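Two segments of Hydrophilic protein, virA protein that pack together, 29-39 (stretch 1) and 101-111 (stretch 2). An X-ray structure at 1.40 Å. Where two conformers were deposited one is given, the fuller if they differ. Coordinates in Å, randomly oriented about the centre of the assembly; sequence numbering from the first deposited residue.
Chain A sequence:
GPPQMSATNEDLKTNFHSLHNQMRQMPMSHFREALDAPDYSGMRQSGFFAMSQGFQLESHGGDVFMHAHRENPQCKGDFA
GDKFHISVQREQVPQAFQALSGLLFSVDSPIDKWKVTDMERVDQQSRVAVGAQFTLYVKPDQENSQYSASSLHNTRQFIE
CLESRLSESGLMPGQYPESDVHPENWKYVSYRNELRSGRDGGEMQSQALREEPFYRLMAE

Stretch 1 (29-39) SHFREALDAPD
Stretch 2, residues 101-111: SGLLFSVDSPI

Stretch 1 is an extended segment without regular helix or strand: phi/psi values stay near -65 to -135/100 to 165 from His30 through Leu35, break at Asp36 (79/21), and return to extended values from Ala37. It lies against the last turn of a helix (101-104) and the loop that follows. The register is set by Phe31 CA to Asp108 CA (5.2 Å), Glu33 CA to Gly102 CA (4.2 Å) and Ala37 CA to Ser101 CA (6.4 Å), and 691 Å² is buried in total.

The polar centre is Arg32 with Asp108. Asp108 points toward stretch 1, and its m rotamer (chi1 -61°, chi2 -42°) lets OD2 accept from both Arg32 N (2.8 Å, 168°) and Arg32 NE (2.9 Å, 172°), while OD1 accepts from Arg32 NH2 (3.0 Å, 172°). The Arg32 CB leaves sideways; chi angles of -69°, 170°, -74° and 179° bring the guanidinium back, its edge to the carboxylate in a salt bridge. Val107 CG1 lies over one guanidinium face, 3.7 Å from Arg32 NH2. Water 1 links Asp108 OD2 (3.0 Å) to His30 ND1 (2.8 Å), with His30 at chi1 -176°.

Ser106 and Asp108 belong to a type I turn closed by Ser109 N to Ser106 O (3.0 Å). With Ser106 in t (173°), its OG donates to Arg32 O (2.6 Å) and accepts from Asp108 N (3.0 Å), so one hydroxyl joins the turn to the opposing backbone. Water 2 adds a second route, donating to Arg32 O (2.8 Å) and accepting from Val107 N (2.9 Å).

At Gly102 the backbones meet. Ala34 N donates to Gly102 O (2.9 Å, 162°), Glu33 CA lies 3.3 Å from Gly102 O, and Gly102 CA lies 3.6 Å from Ala34 O, both as CA-H...O contacts. An ideal CB on Gly102 would sit 2.8 Å from Glu33 CD, a clash. Glu33, extended at chi1 -70° and chi2 -176°, brings OE1 to water 3 (2.9 Å), which accepts from Leu103 N (2.9 Å).

Apolar contacts flank this region. Phe31 (chi1 -58°, chi2 -68°) places CB 3.8 Å from Leu103 CD2 and CE1 4.1 Å from Pro110 CD; Leu103 CB points away, but chi1 -80° and chi2 161° bring its end nearer. Phe105 (chi1 -70°, chi2 98°) offers a ring face to Pro38 CD, 4.0 Å from the centroid and 22° off the normal. Its CD1 is 3.7 Å from Ala37 CB, and its CB 3.8 Å from Ala34 CB.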

# COMPACT_ATOMS: atom_id res chain seq x y z
N SER A 29 12.01 0.04 -12.40
CA SER A 29 10.94 0.98 -12.75
C SER A 29 11.46 2.41 -12.68
O SER A 29 12.54 2.69 -12.15
CB SER A 29 9.73 0.79 -11.83
OG SER A 29 9.24 -0.52 -11.96
N HIS A 30 10.68 3.33 -13.25
CA HIS A 30 11.04 4.74 -13.31
C HIS A 30 9.82 5.54 -12.85
O HIS A 30 8.86 5.68 -13.60
CB HIS A 30 11.44 5.06 -14.76
CG HIS A 30 11.94 6.46 -14.99
ND1 HIS A 30 11.10 7.51 -15.25
CD2 HIS A 30 13.20 6.95 -15.08
CE1 HIS A 30 11.82 8.61 -15.45
NE2 HIS A 30 13.10 8.29 -15.36
N PHE A 31 9.85 6.02 -11.61
CA PHE A 31 8.70 6.74 -11.05
C PHE A 31 9.01 8.24 -10.99
O PHE A 31 9.83 8.67 -10.19
CB PHE A 31 8.37 6.23 -9.64
CG PHE A 31 8.06 4.76 -9.57
CD1 PHE A 31 6.92 4.26 -10.16
CD2 PHE A 31 8.92 3.89 -8.92
CE1 PHE A 31 6.62 2.90 -10.08
CE2 PHE A 31 8.64 2.54 -8.86
CZ PHE A 31 7.49 2.04 -9.45
N ARG A 32 8.34 9.02 -11.84
CA ARG A 32 8.47 10.47 -11.79
C ARG A 32 7.69 11.03 -10.60
O ARG A 32 6.45 10.99 -10.59
CB ARG A 32 7.92 11.08 -13.07
CG ARG A 32 8.73 10.78 -14.30
CD ARG A 32 7.98 11.21 -15.55
NE ARG A 32 6.88 10.29 -15.84
CZ ARG A 32 6.04 10.42 -16.86
NH1 ARG A 32 6.16 11.45 -17.69
NH2 ARG A 32 5.09 9.52 -17.05
N GLU A 33 8.39 11.55 -9.60
CA GLU A 33 7.68 12.08 -8.44
C GLU A 33 6.88 13.33 -8.77
O GLU A 33 7.27 14.17 -9.60
CB GLU A 33 8.65 12.36 -7.29
CG GLU A 33 9.19 11.09 -6.69
CD GLU A 33 10.07 11.33 -5.50
OE1 GLU A 33 10.20 10.42 -4.66
OE2 GLU A 33 10.65 12.43 -5.41
N ALA A 34 5.74 13.44 -8.11
CA ALA A 34 4.94 14.66 -8.21
C ALA A 34 5.57 15.78 -7.40
O ALA A 34 5.84 15.63 -6.21
CB ALA A 34 3.53 14.39 -7.70
N LEU A 35 5.77 16.92 -8.05
CA LEU A 35 5.99 18.20 -7.39
C LEU A 35 4.63 18.88 -7.14
O LEU A 35 3.68 18.65 -7.88
CB LEU A 35 6.86 19.09 -8.29
CG LEU A 35 6.32 19.47 -9.68
CD1 LEU A 35 5.79 18.26 -10.47
CD2 LEU A 35 5.26 20.57 -9.61
N ASP A 36 4.54 19.70 -6.10
CA ASP A 36 3.32 20.49 -5.87
C ASP A 36 2.19 19.68 -5.22
O ASP A 36 1.02 20.06 -5.31
CB ASP A 36 2.82 21.12 -7.18
CG ASP A 36 1.59 21.97 -6.97
OD1 ASP A 36 1.57 22.76 -6.01
OD2 ASP A 36 0.64 21.85 -7.78
N ALA A 37 2.54 18.59 -4.57
CA ALA A 37 1.56 17.77 -3.87
C ALA A 37 1.16 18.49 -2.58
O ALA A 37 1.86 19.39 -2.14
CB ALA A 37 2.16 16.40 -3.56
N PRO A 38 0.02 18.10 -1.98
CA PRO A 38 -0.34 18.68 -0.69
C PRO A 38 0.69 18.31 0.37
O PRO A 38 1.41 17.31 0.19
CB PRO A 38 -1.69 18.00 -0.35
CG PRO A 38 -2.18 17.45 -1.63
CD PRO A 38 -0.97 17.11 -2.44
N ASP A 39 0.78 19.08 1.45
CA ASP A 39 1.49 18.55 2.61
C ASP A 39 0.49 17.87 3.55
O ASP A 39 -0.71 17.83 3.26
CB ASP A 39 2.38 19.60 3.31
CG ASP A 39 1.59 20.72 3.96
OD1 ASP A 39 0.34 20.67 3.99
OD2 ASP A 39 2.25 21.66 4.45
N SER A 101 5.12 11.83 -0.51
CA SER A 101 4.09 12.41 -1.35
C SER A 101 4.49 12.43 -2.84
O SER A 101 3.63 12.29 -3.72
CB SER A 101 3.68 13.81 -0.86
OG SER A 101 4.79 14.68 -0.98
N GLY A 102 5.79 12.59 -3.12
CA GLY A 102 6.26 12.50 -4.50
C GLY A 102 5.84 11.21 -5.17
O GLY A 102 5.38 11.19 -6.32
N LEU A 103 6.01 10.11 -4.45
CA LEU A 103 5.66 8.78 -4.94
C LEU A 103 4.15 8.53 -4.90
O LEU A 103 3.57 8.01 -5.85
CB LEU A 103 6.39 7.69 -4.14
CG LEU A 103 7.85 7.47 -4.56
CD1 LEU A 103 8.65 6.75 -3.47
CD2 LEU A 103 7.92 6.72 -5.88
N LEU A 104 3.50 8.90 -3.80
CA LEU A 104 2.08 8.55 -3.65
C LEU A 104 1.18 9.31 -4.62
O LEU A 104 0.07 8.86 -4.93
CB LEU A 104 1.63 8.78 -2.21
CG LEU A 104 2.21 7.81 -1.17
CD1 LEU A 104 1.86 8.26 0.25
CD2 LEU A 104 1.68 6.41 -1.43
N PHE A 105 1.62 10.49 -5.07
CA PHE A 105 0.88 11.27 -6.06
C PHE A 105 1.47 11.15 -7.46
O PHE A 105 1.08 11.86 -8.37
CB PHE A 105 0.79 12.75 -5.64
CG PHE A 105 -0.10 12.99 -4.47
CD1 PHE A 105 0.43 13.12 -3.20
CD2 PHE A 105 -1.48 13.12 -4.64
CE1 PHE A 105 -0.40 13.34 -2.08
CE2 PHE A 105 -2.31 13.33 -3.53
CZ PHE A 105 -1.77 13.45 -2.27
N SER A 106 2.43 10.25 -7.64
CA SER A 106 3.12 10.15 -8.93
C SER A 106 2.21 9.68 -10.06
O SER A 106 1.41 8.75 -9.87
CB SER A 106 4.30 9.17 -8.81
OG SER A 106 4.90 8.91 -10.08
N VAL A 107 2.37 10.27 -11.24
CA VAL A 107 1.67 9.81 -12.44
C VAL A 107 2.02 8.35 -12.75
O VAL A 107 1.28 7.63 -13.45
CB VAL A 107 2.03 10.69 -13.66
CG1 VAL A 107 3.53 10.65 -13.93
CG2 VAL A 107 1.25 10.26 -14.89
N ASP A 108 3.16 7.90 -12.24
CA ASP A 108 3.66 6.56 -12.49
C ASP A 108 3.36 5.56 -11.37
O ASP A 108 3.72 4.39 -11.47
CB ASP A 108 5.18 6.59 -12.75
CG ASP A 108 5.56 7.43 -13.95
OD1 ASP A 108 4.87 7.36 -15.00
OD2 ASP A 108 6.55 8.18 -13.85
N SER A 109 2.70 6.02 -10.30
CA SER A 109 2.42 5.12 -9.20
C SER A 109 1.44 4.03 -9.63
O SER A 109 0.46 4.32 -10.32
CB SER A 109 1.79 5.87 -8.03
OG SER A 109 1.30 4.92 -7.08
N PRO A 110 1.68 2.78 -9.20
CA PRO A 110 0.73 1.70 -9.48
C PRO A 110 -0.41 1.63 -8.47
O PRO A 110 -1.24 0.74 -8.61
CB PRO A 110 1.60 0.45 -9.36
CG PRO A 110 2.59 0.81 -8.32
CD PRO A 110 2.86 2.31 -8.46
N ILE A 111 -0.45 2.54 -7.49
CA ILE A 111 -1.46 2.51 -6.44
C ILE A 111 -2.52 3.57 -6.72
O ILE A 111 -2.26 4.78 -6.62
CB ILE A 111 -0.82 2.72 -5.05
CG1 ILE A 111 0.24 1.64 -4.77
CG2 ILE A 111 -1.91 2.80 -3.95
CD1 ILE A 111 -0.31 0.19 -4.78
O HOH W 1 8.43 7.44 -16.02
O HOH W 2 4.23 12.53 -11.25
O HOH W 3 8.24 10.33 -2.55
O HOH W 4 5.86 16.00 -3.34
O HOH W 5 4.07 16.82 0.61